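DELTA1-pyrroline-2-carboxylate reductase (PDB 6T3E) probably catalyses the NADH-dependent reduction of delta1-pyrroline-2-carboxylate to L-proline in the hyperthermophilic archaeon Thermococcus litoralis. Local coordinates at residues K190-A193 against E194-K198; G322-I325 against E326-I329. All coordinates share one frame; numbering follows the deposited sequence.

Contact 1 of 2, residues K190-A193 against E194-K198; sequences KKFA and EEMSK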
ATOM      1  N   LYS B 190      28.698   3.800 -22.095  1.00 39.95           N
ATOM      2  CA  LYS B 190      30.087   4.128 -21.792  1.00 43.98           C
ATOM      3  C   LYS B 190      30.298   4.242 -20.291  1.00 48.24           C
ATOM      4  O   LYS B 190      31.206   3.619 -19.726  1.00 44.14           O
ATOM      5  CB  LYS B 190      30.466   5.435 -22.494  1.00 48.29           C
ATOM      6  CG  LYS B 190      31.941   5.789 -22.464  1.00 50.96           C
ATOM      7  CD  LYS B 190      32.203   7.096 -23.212  1.00 53.14           C
ATOM      8  CE  LYS B 190      33.624   7.581 -22.971  1.00 57.54           C
ATOM      9  NZ  LYS B 190      33.942   8.836 -23.691  1.00 61.90           N
ATOM     10  N   LYS B 191      29.421   4.994 -19.622  1.00 51.20           N
ATOM     11  CA  LYS B 191      29.541   5.164 -18.184  1.00 48.73           C
ATOM     12  C   LYS B 191      29.411   3.833 -17.471  1.00 43.63           C
ATOM     13  O   LYS B 191      30.114   3.573 -16.494  1.00 44.49           O
ATOM     14  CB  LYS B 191      28.487   6.152 -17.693  1.00 51.88           C
ATOM     15  CG  LYS B 191      28.860   6.813 -16.392  1.00 53.79           C
ATOM     16  CD  LYS B 191      27.779   7.740 -15.897  1.00 52.37           C
ATOM     17  CE  LYS B 191      27.879   7.889 -14.373  1.00 54.15           C
ATOM     18  NZ  LYS B 191      29.180   8.506 -13.940  1.00 53.19           N
ATOM     19  N   PHE B 192      28.532   2.966 -17.964  1.00 44.90           N
ATOM     20  CA  PHE B 192      28.391   1.635 -17.387  1.00 45.94           C
ATOM     21  C   PHE B 192      29.667   0.819 -17.552  1.00 49.78           C
ATOM     22  O   PHE B 192      30.175   0.239 -16.582  1.00 46.31           O
ATOM     23  CB  PHE B 192      27.201   0.917 -18.030  1.00 44.20           C
ATOM     24  CG  PHE B 192      26.878  -0.403 -17.405  1.00 43.60           C
ATOM     25  CD1 PHE B 192      27.606  -1.541 -17.738  1.00 44.38           C
ATOM     26  CD2 PHE B 192      25.833  -0.519 -16.500  1.00 43.11           C
ATOM     27  CE1 PHE B 192      27.312  -2.762 -17.165  1.00 43.80           C
ATOM     28  CE2 PHE B 192      25.533  -1.745 -15.921  1.00 43.91           C
ATOM     29  CZ  PHE B 192      26.274  -2.864 -16.255  1.00 44.15           C
ATOM     30  N   ALA B 193      30.184   0.736 -18.785  1.00 50.04           N
ATOM     31  CA  ALA B 193      31.364  -0.091 -19.028  1.00 48.68           C
ATOM     32  C   ALA B 193      32.559   0.390 -18.211  1.00 54.37           C
ATOM     33  O   ALA B 193      33.243  -0.410 -17.566  1.00 57.54           O
ATOM     34  CB  ALA B 193      31.697  -0.118 -20.516  1.00 40.22           C
ATOM     35  N   GLU B 194      32.799   1.701 -18.191  1.00 56.00           N
ATOM     36  CA  GLU B 194      33.923   2.231 -17.425  1.00 60.41           C
ATOM     37  C   GLU B 194      33.730   1.975 -15.936  1.00 59.52           C
ATOM     38  O   GLU B 194      34.553   1.313 -15.292  1.00 52.74           O
ATOM     39  CB  GLU B 194      34.083   3.730 -17.685  1.00 63.99           C
ATOM     40  CG  GLU B 194      34.583   4.089 -19.074  1.00 68.35           C
ATOM     41  CD  GLU B 194      34.545   5.587 -19.325  1.00 70.72           C
ATOM     42  OE1 GLU B 194      34.275   6.337 -18.355  1.00 75.10           O
ATOM     43  OE2 GLU B 194      34.781   6.012 -20.482  1.00 65.97           O
ATOM     44  N   GLU B 195      32.628   2.490 -15.382  1.00 60.71           N
ATOM     45  CA  GLU B 195      32.428   2.470 -13.938  1.00 60.82           C
ATOM     46  C   GLU B 195      32.238   1.056 -13.411  1.00 58.76           C
ATOM     47  O   GLU B 195      32.715   0.734 -12.317  1.00 59.47           O
ATOM     48  CB  GLU B 195      31.248   3.353 -13.572  1.00 61.87           C
ATOM     49  CG  GLU B 195      31.601   4.814 -13.647  1.00 66.60           C
ATOM     50  CD  GLU B 195      30.475   5.695 -13.172  1.00 71.56           C
ATOM     51  OE1 GLU B 195      29.356   5.173 -12.963  1.00 69.30           O
ATOM     52  OE2 GLU B 195      30.721   6.906 -12.984  1.00 77.67           O
ATOM     53  N   MET B 196      31.511   0.209 -14.142  1.00 57.22           N
ATOM     54  CA  MET B 196      31.297  -1.156 -13.663  1.00 57.05           C
ATOM     55  C   MET B 196      32.541  -2.026 -13.824  1.00 56.12           C
ATOM     56  O   MET B 196      32.662  -3.046 -13.142  1.00 54.27           O
ATOM     57  CB  MET B 196      30.092  -1.787 -14.355  1.00 55.14           C
ATOM     58  CG  MET B 196      28.749  -1.206 -13.886  1.00 53.66           C
ATOM     59  SD  MET B 196      28.512  -1.212 -12.091  1.00 49.93           S
ATOM     60  CE  MET B 196      28.140  -2.941 -11.847  1.00 50.18           C
ATOM     61  N   SER B 197      33.430  -1.699 -14.769  1.00 61.85           N
ATOM     62  CA  SER B 197      34.644  -2.500 -14.951  1.00 64.64           C
ATOM     63  C   SER B 197      35.586  -2.364 -13.758  1.00 65.71           C
ATOM     64  O   SER B 197      36.149  -3.358 -13.288  1.00 68.60           O
ATOM     65  CB  SER B 197      35.366  -2.104 -16.243  1.00 68.32           C
ATOM     66  OG  SER B 197      36.585  -2.817 -16.371  1.00 70.42           O
ATOM     67  N   LYS B 198      35.819  -1.131 -13.291  1.00 65.26           N
ATOM     68  CA  LYS B 198      36.594  -0.943 -12.065  1.00 65.62           C
ATOM     69  C   LYS B 198      35.826  -1.466 -10.862  1.00 67.51           C
ATOM     70  O   LYS B 198      36.422  -2.060  -9.957  1.00 66.69           O
ATOM     71  CB  LYS B 198      36.983   0.526 -11.874  1.00 59.87           C
ATOM     72  CG  LYS B 198      35.814   1.519 -11.972  1.00 59.93           C
ATOM     73  CD  LYS B 198      36.293   2.966 -12.261  1.00 63.33           C
ATOM     74  CE  LYS B 198      36.535   3.208 -13.775  1.00 65.87           C
ATOM     75  NZ  LYS B 198      36.772   4.632 -14.146  1.00 64.37           N
TER
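Met196 N donates to Phe192 O at 2.8 Å, and this helical bond ties together two residues whose side chains also meet. It belongs to a run of i-to-i+4 bonds in which Glu194 N pairs with Lys190 O, Glu195 N with Lys191 O, and Ser197 N with Ala193 O. On the inner face of the helix, CG of Met196 stands over the middle of the Phe192 ring, 3.7 Å from its centroid, in a CH-pi contact. With its CG opposite the backbone N (chi1 -174°), Phe192 turns its ring beneath Met196. Met196 bends at chi2 and chi3, and its SD lies farther above the same ring, 5.1 Å from the centroid, as a distant Met-aromatic contact. A flat, apolar phenylalanine and a flexible methionine suit this buried side; an alanine in place of Phe192 would probably leave Met196 CG without the face it rests on and open a gap against Ala163 and Leu167. The outer face is charged instead. Lys191 NZ and Glu195 OE2 pair as a salt bridge, modelled too short for its length to be trusted, while Glu195 OE1 has a long, weak ion pair with Arg164. Lys190 lays its CE near Glu194 OE2, but NZ stays 4.4 Å from that oxygen, so the opposite charges are near without pairing. Ser197 turns its OG to Ile202 O. Within the beta-alpha-beta unit, Phe192 and Met196 pack against helix 161-173, and the small Ala193 sits close on Val181 of strand 178-182 and on Ile204 and Thr206 of strand 203-206.

Contact 2 of 2, residues G322-I325 against E326-I329; sequences GLAI and EDAI. With NAI (1,4-dihydronicotinamide adenine dinucleotide), chain F.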
ATOM      1  N   GLY B 322       9.259  -8.317  -9.782  1.00 48.71           N
ATOM      2  CA  GLY B 322       9.375  -7.819  -8.422  1.00 48.52           C
ATOM      3  C   GLY B 322       8.325  -8.441  -7.518  1.00 48.79           C
ATOM      4  O   GLY B 322       7.152  -8.578  -7.889  1.00 54.65           O
ATOM      5  N   LEU B 323       8.746  -8.834  -6.326  1.00 43.50           N
ATOM      6  CA  LEU B 323       7.846  -9.397  -5.330  1.00 40.73           C
ATOM      7  C   LEU B 323       8.137  -8.749  -3.980  1.00 37.85           C
ATOM      8  O   LEU B 323       9.301  -8.535  -3.622  1.00 41.51           O
ATOM      9  CB  LEU B 323       7.984 -10.923  -5.253  1.00 38.60           C
ATOM     10  CG  LEU B 323       6.832 -11.665  -4.566  1.00 39.19           C
ATOM     11  CD1 LEU B 323       5.490 -11.405  -5.237  1.00 34.25           C
ATOM     12  CD2 LEU B 323       7.134 -13.155  -4.493  1.00 41.24           C
ATOM     13  N   ALA B 324       7.078  -8.449  -3.224  1.00 27.69           N
ATOM     14  CA  ALA B 324       7.227  -7.643  -2.017  1.00 27.61           C
ATOM     15  C   ALA B 324       8.073  -8.316  -0.944  1.00 28.74           C
ATOM     16  O   ALA B 324       8.617  -7.616  -0.080  1.00 30.61           O
ATOM     17  CB  ALA B 324       5.854  -7.287  -1.441  1.00 28.54           C
ATOM     18  N   ILE B 325       8.197  -9.647  -0.967  1.00 32.58           N
ATOM     19  CA  ILE B 325       8.977 -10.320   0.071  1.00 37.54           C
ATOM     20  C   ILE B 325      10.439  -9.924  -0.013  1.00 45.45           C
ATOM     21  O   ILE B 325      11.149  -9.932   1.002  1.00 47.63           O
ATOM     22  CB  ILE B 325       8.833 -11.850  -0.004  1.00 31.89           C
ATOM     23  CG1 ILE B 325       9.397 -12.391  -1.317  1.00 31.01           C
ATOM     24  CG2 ILE B 325       7.409 -12.257   0.192  1.00 29.19           C
ATOM     25  CD1 ILE B 325       9.574 -13.897  -1.306  1.00 33.69           C
ATOM     26  N   GLU B 326      10.926  -9.612  -1.216  1.00 45.93           N
ATOM     27  CA  GLU B 326      12.319  -9.212  -1.353  1.00 48.42           C
ATOM     28  C   GLU B 326      12.581  -7.872  -0.677  1.00 44.16           C
ATOM     29  O   GLU B 326      13.657  -7.665  -0.103  1.00 39.02           O
ATOM     30  CB  GLU B 326      12.693  -9.175  -2.833  1.00 52.65           C
ATOM     31  CG  GLU B 326      11.997 -10.259  -3.654  1.00 57.05           C
ATOM     32  CD  GLU B 326      12.126 -10.075  -5.156  1.00 58.08           C
ATOM     33  OE1 GLU B 326      12.181  -8.926  -5.641  1.00 56.83           O
ATOM     34  OE2 GLU B 326      12.173 -11.100  -5.861  1.00 60.42           O
ATOM     35  N   ASP B 327      11.601  -6.969  -0.689  1.00 42.94           N
ATOM     36  CA  ASP B 327      11.771  -5.719   0.034  1.00 40.80           C
ATOM     37  C   ASP B 327      11.741  -5.951   1.538  1.00 43.24           C
ATOM     38  O   ASP B 327      12.576  -5.405   2.267  1.00 43.78           O
ATOM     39  CB  ASP B 327      10.699  -4.715  -0.387  1.00 42.27           C
ATOM     40  CG  ASP B 327      10.576  -4.595  -1.899  1.00 43.66           C
ATOM     41  OD1 ASP B 327      11.583  -4.245  -2.559  1.00 43.28           O
ATOM     42  OD2 ASP B 327       9.469  -4.864  -2.425  1.00 41.24           O
ATOM     43  N   ALA B 328      10.826  -6.798   2.022  1.00 40.88           N
ATOM     44  CA  ALA B 328      10.718  -6.985   3.468  1.00 36.64           C
ATOM     45  C   ALA B 328      11.965  -7.662   4.030  1.00 34.33           C
ATOM     46  O   ALA B 328      12.470  -7.266   5.082  1.00 37.92           O
ATOM     47  CB  ALA B 328       9.458  -7.776   3.821  1.00 25.98           C
ATOM     48  N   ILE B 329      12.480  -8.686   3.351  1.00 38.12           N
ATOM     49  CA  ILE B 329      13.653  -9.377   3.878  1.00 42.70           C
ATOM     50  C   ILE B 329      14.877  -8.474   3.809  1.00 45.11           C
ATOM     51  O   ILE B 329      15.761  -8.538   4.674  1.00 47.60           O
ATOM     52  CB  ILE B 329      13.875 -10.724   3.159  1.00 42.88           C
ATOM     53  CG1 ILE B 329      14.859 -11.582   3.954  1.00 39.85           C
ATOM     54  CG2 ILE B 329      14.368 -10.525   1.746  1.00 45.36           C
ATOM     55  CD1 ILE B 329      14.311 -12.035   5.273  1.00 33.71           C
TER
HETATM   56  PA  NAI F 402      16.723   3.291 -16.113  1.00 31.72           P
HETATM   57  O1A NAI F 402      15.920   4.333 -16.848  1.00 29.19           O
HETATM   58  O2A NAI F 402      17.659   3.961 -15.127  1.00 40.13           O
HETATM   59  O5B NAI F 402      17.539   2.289 -17.132  1.00 33.81           O
HETATM   60  C5B NAI F 402      16.779   1.840 -18.247  1.00 38.51           C
HETATM   61  C4B NAI F 402      17.765   1.601 -19.474  1.00 42.55           C
HETATM   62  O4B NAI F 402      17.143   1.016 -20.444  1.00 43.09           O
HETATM   63  C3B NAI F 402      18.229   2.969 -20.025  1.00 43.60           C
HETATM   64  O3B NAI F 402      19.581   3.028 -19.962  1.00 44.35           O
HETATM   65  C2B NAI F 402      17.694   2.984 -21.472  1.00 38.88           C
HETATM   66  O2B NAI F 402      18.595   3.803 -22.369  1.00 33.85           O
HETATM   67  C1B NAI F 402      17.703   1.721 -21.791  1.00 42.64           C
HETATM   68  N9A NAI F 402      16.834   1.426 -22.899  1.00 40.24           N
HETATM   69  C8A NAI F 402      15.560   1.822 -22.951  1.00 38.55           C
HETATM   70  N7A NAI F 402      15.052   1.387 -24.100  1.00 38.48           N
HETATM   71  C5A NAI F 402      16.014   0.718 -24.758  1.00 38.73           C
HETATM   72  C6A NAI F 402      15.994   0.080 -25.975  1.00 44.54           C
HETATM   73  N6A NAI F 402      14.957  -0.094 -26.974  1.00 47.56           N
HETATM   74  N1A NAI F 402      17.090  -0.525 -26.430  1.00 47.41           N
HETATM   75  C2A NAI F 402      18.215  -0.516 -25.673  1.00 48.92           C
HETATM   76  N3A NAI F 402      18.232   0.110 -24.470  1.00 44.31           N
HETATM   77  C4A NAI F 402      17.113   0.735 -24.022  1.00 38.15           C
HETATM   78  O3  NAI F 402      15.609   2.345 -15.316  1.00 36.86           O
HETATM   79  PN  NAI F 402      16.023   1.010 -14.410  1.00 35.12           P
HETATM   80  O1N NAI F 402      15.918   1.470 -12.969  1.00 31.24           O
HETATM   81  O2N NAI F 402      17.391   0.505 -14.770  1.00 33.90           O
HETATM   82  O5D NAI F 402      14.946  -0.172 -14.694  1.00 37.88           O
HETATM   83  C5D NAI F 402      15.181  -1.000 -15.773  1.00 38.37           C
HETATM   84  C4D NAI F 402      13.924  -1.884 -15.990  1.00 39.06           C
HETATM   85  O4D NAI F 402      13.752  -2.736 -14.998  1.00 36.66           O
HETATM   86  C3D NAI F 402      12.665  -1.005 -16.010  1.00 36.72           C
HETATM   87  O3D NAI F 402      11.814  -1.467 -16.995  1.00 36.34           O
HETATM   88  C2D NAI F 402      12.006  -1.234 -14.643  1.00 37.62           C
HETATM   89  O2D NAI F 402      10.514  -0.924 -14.762  1.00 25.91           O
HETATM   90  C1D NAI F 402      12.265  -2.495 -14.415  1.00 38.30           C
HETATM   91  N1N NAI F 402      12.279  -2.772 -12.969  1.00 42.26           N
HETATM   92  C2N NAI F 402      11.699  -3.992 -12.438  1.00 42.10           C
HETATM   93  C3N NAI F 402      12.126  -4.501 -11.033  1.00 37.87           C
HETATM   94  C7N NAI F 402      12.031  -6.037 -10.820  1.00 35.60           C
HETATM   95  O7N NAI F 402      11.713  -6.698 -11.738  1.00 38.91           O
HETATM   96  N7N NAI F 402      12.335  -6.635  -9.500  1.00 33.93           N
HETATM   97  C4N NAI F 402      13.137  -3.729 -10.210  1.00 33.91           C
HETATM   98  C5N NAI F 402      13.254  -2.253 -10.613  1.00 32.76           C
HETATM   99  C6N NAI F 402      12.874  -1.828 -12.043  1.00 42.36           C
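Leu323 O takes the amide of Glu326 at 3.1 Å, an i-to-i+3 bond that opens the turn leading into the helix. Regular i-to-i+4 bonds follow: Ala328 N to Ala324 O at 3.2 Å, and Ile329 N to Ile325 O at 3.0 Å; Asp327 N adds a weak bond to Ala324 O.

Among the charged side chains, Glu326, with CG anti to its carbonyl carbon, runs extended alongside Leu323, whose CB is 4.2 Å from Glu326 CD. Its OE1 forms a salt bridge with Arg134. Asp327 OD1 meets both Arg134 and Lys91, and its other oxygen, OD2, lies 3.6 Å from Ala324 CA. These buried carboxylates are thus met by basic partners, both of which line the proline pocket.

Apolar contacts are made to the neighbouring helix 39-54 and strands 58-68 and 73-82. Leu323 and Ile325 rest on Phe50 and Val60, while the small side chains of Ala324 and Ala328 let the helix lie close to Met78 and Ser80 of strand 73-82.

Towards the cofactor, Gly322 CA is 3.4 Å from N7N of the nicotinamide carboxamide; a side chain would crowd this amide, and the backbone (phi 109°) also calls for glycine. Gly322 touches proline as well, so this strand-to-helix turn forms part of the wall of the active site, with Glu326 and Asp327 as a second shell behind Lys91 and Arg134.

In the fold
Contact 1 comes first along the chain, within helix 186-200, and contact 2 follows at the start of helix 324-341; their centres are 28 Å apart, on opposite sides of the chain's centre, and they do not touch. Contact 1 belongs to the nucleotide-binding half, whose eight-stranded parallel sheet ends at strand 203-206 beside its helix. Contact 2 emerges from strand 316-319 of that same sheet and carries the chain onto the strands and helix of the mixed-sheet half. NADH lies between them: Phe192 sits about 8 Å from the cofactor, while Gly322 borders its nicotinamide and the proline, where the two halves of the enzyme meet.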